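Local coordinates for protein citrate lyase, subunit 1 (Methanosaeta concilii, PDB 6HXI) that forms, with a second subunit, ATP citrate lyase, which probably uses ATP and coenzyme A to cleave citrate into acetyl-CoA and oxaloacetate, at residues 318-323 with 358-362. Residues are numbered along the deposited sequence.
Sequences TCTILD and ALEEY
Two neighbouring helices of the citrate-binding region, 311-325 and 348-361, pack side by side here through apolar side chains, with no hydrogen bond between the segments. One precedes and one follows strand 334-338 of the parallel sheet, and both run in the same sense, as expected in a parallel alpha/beta fold. Residues 318-323 are helical throughout; 358-361 form the last turn of their helix, closed by the Y362 N to A358 O bond (3.0 Å), and Y362 (phi/psi -93/12) leaves helical geometry as the N-cap position of helix 363-368. C319 pairs with A358 (CA–CA 5.3 Å) and, one turn on, L322 with Y362 (7.0 Å). The small A358 permits the close approach: its CB meets T318 CG2 at 3.6 Å, C319 SG at 3.7 Å and L322 CD1 at 3.8 Å. L322, in the mt rotamer, places CD2 3.7 Å from L359 CD2 and CB 3.8 Å from the centroid of the Y362 ring, 14° off the normal, a CH-pi contact over the face. With chi1 at -87°, the tyrosine extends to the flank of helix 311-325, placing its OH 3.3 Å from D323 CB; the D323 carboxylate forms a salt bridge with R327. L366 of helix 363-368 touches both L322 and L359, L359 also packs on helix 382-396, and the T318 side chain also touches M276, just after strand 273-275.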
loop_
_atom_site.group_PDB
_atom_site.type_symbol
_atom_site.label_atom_id
_atom_site.label_comp_id
_atom_site.label_asym_id
_atom_site.label_seq_id
_atom_site.Cartn_x
_atom_site.Cartn_y
_atom_site.Cartn_z
ATOM N N THR C 318 -33.239 9.387 -38.525
ATOM C CA THR C 318 -33.877 10.692 -38.715
ATOM C C THR C 318 -33.116 11.504 -39.759
ATOM O O THR C 318 -33.749 12.190 -40.559
ATOM C CB THR C 318 -34.063 11.446 -37.365
ATOM O OG1 THR C 318 -34.677 10.590 -36.403
ATOM C CG2 THR C 318 -34.917 12.715 -37.502
ATOM N N CYS C 319 -31.768 11.404 -39.767
ATOM C CA CYS C 319 -30.888 12.081 -40.732
ATOM C C CYS C 319 -31.185 11.582 -42.142
ATOM O O CYS C 319 -31.195 12.381 -43.077
ATOM C CB CYS C 319 -29.417 11.865 -40.378
ATOM S SG CYS C 319 -28.786 12.978 -39.097
ATOM N N THR C 320 -31.435 10.259 -42.282
ATOM C CA THR C 320 -31.762 9.606 -43.554
ATOM C C THR C 320 -33.098 10.112 -44.111
ATOM O O THR C 320 -33.155 10.472 -45.286
ATOM C CB THR C 320 -31.732 8.077 -43.409
ATOM O OG1 THR C 320 -30.523 7.699 -42.773
ATOM C CG2 THR C 320 -31.837 7.358 -44.744
ATOM N N ILE C 321 -34.160 10.127 -43.266
ATOM C CA ILE C 321 -35.502 10.600 -43.638
ATOM C C ILE C 321 -35.436 12.074 -44.032
ATOM O O ILE C 321 -35.937 12.429 -45.103
ATOM C CB ILE C 321 -36.576 10.301 -42.543
ATOM C CG1 ILE C 321 -36.887 8.780 -42.489
ATOM C CG2 ILE C 321 -37.867 11.145 -42.758
ATOM C CD1 ILE C 321 -37.783 8.337 -41.382
ATOM N N LEU C 322 -34.761 12.908 -43.200
ATOM C CA LEU C 322 -34.598 14.340 -43.457
ATOM C C LEU C 322 -33.871 14.596 -44.753
ATOM O O LEU C 322 -34.330 15.419 -45.535
ATOM C CB LEU C 322 -33.917 15.073 -42.295
ATOM C CG LEU C 322 -34.736 15.188 -41.019
ATOM C CD1 LEU C 322 -33.877 15.567 -39.881
ATOM C CD2 LEU C 322 -35.886 16.159 -41.172
ATOM N N ASP C 323 -32.786 13.846 -45.016
ATOM C CA ASP C 323 -32.002 13.958 -46.248
ATOM C C ASP C 323 -32.889 13.825 -47.472
ATOM O O ASP C 323 -32.934 14.745 -48.279
ATOM C CB ASP C 323 -30.863 12.911 -46.299
ATOM C CG ASP C 323 -30.005 12.969 -47.555
ATOM O OD1 ASP C 323 -29.840 14.078 -48.115
ATOM O OD2 ASP C 323 -29.492 11.912 -47.971
ATOM N N ALA C 358 -30.987 15.455 -35.163
ATOM C CA ALA C 358 -31.045 15.450 -36.621
ATOM C C ALA C 358 -31.792 16.679 -37.129
ATOM O O ALA C 358 -31.285 17.338 -38.038
ATOM C CB ALA C 358 -31.696 14.183 -37.124
ATOM N N LEU C 359 -32.953 17.026 -36.503
ATOM C CA LEU C 359 -33.763 18.196 -36.866
ATOM C C LEU C 359 -32.986 19.501 -36.716
ATOM O O LEU C 359 -33.117 20.378 -37.574
ATOM C CB LEU C 359 -35.087 18.254 -36.089
ATOM C CG LEU C 359 -36.142 17.199 -36.439
ATOM C CD1 LEU C 359 -37.208 17.127 -35.370
ATOM C CD2 LEU C 359 -36.785 17.465 -37.784
ATOM N N GLU C 360 -32.139 19.602 -35.659
ATOM C CA GLU C 360 -31.251 20.742 -35.394
ATOM C C GLU C 360 -30.265 20.911 -36.549
ATOM O O GLU C 360 -30.028 22.038 -36.986
ATOM C CB GLU C 360 -30.466 20.530 -34.090
ATOM C CG GLU C 360 -31.154 21.069 -32.846
ATOM C CD GLU C 360 -30.471 20.741 -31.529
ATOM O OE1 GLU C 360 -30.387 19.540 -31.178
ATOM O OE2 GLU C 360 -30.068 21.693 -30.823
ATOM N N GLU C 361 -29.697 19.787 -37.040
ATOM C CA GLU C 361 -28.731 19.766 -38.139
ATOM C C GLU C 361 -29.327 20.119 -39.488
ATOM O O GLU C 361 -28.637 20.717 -40.317
ATOM C CB GLU C 361 -27.996 18.420 -38.204
ATOM C CG GLU C 361 -26.647 18.488 -37.514
ATOM C CD GLU C 361 -25.839 17.208 -37.535
ATOM O OE1 GLU C 361 -25.546 16.703 -38.644
ATOM O OE2 GLU C 361 -25.465 16.729 -36.438
ATOM N N TYR C 362 -30.598 19.743 -39.714
ATOM C CA TYR C 362 -31.328 20.002 -40.955
ATOM C C TYR C 362 -32.160 21.301 -40.928
ATOM O O TYR C 362 -32.942 21.518 -41.848
ATOM C CB TYR C 362 -32.190 18.782 -41.339
ATOM C CG TYR C 362 -31.425 17.772 -42.162
ATOM C CD1 TYR C 362 -30.616 16.817 -41.555
ATOM C CD2 TYR C 362 -31.479 17.793 -43.553
ATOM C CE1 TYR C 362 -29.882 15.905 -42.312
ATOM C CE2 TYR C 362 -30.749 16.886 -44.320
ATOM C CZ TYR C 362 -29.950 15.946 -43.694
ATOM O OH TYR C 362 -29.226 15.053 -44.442
#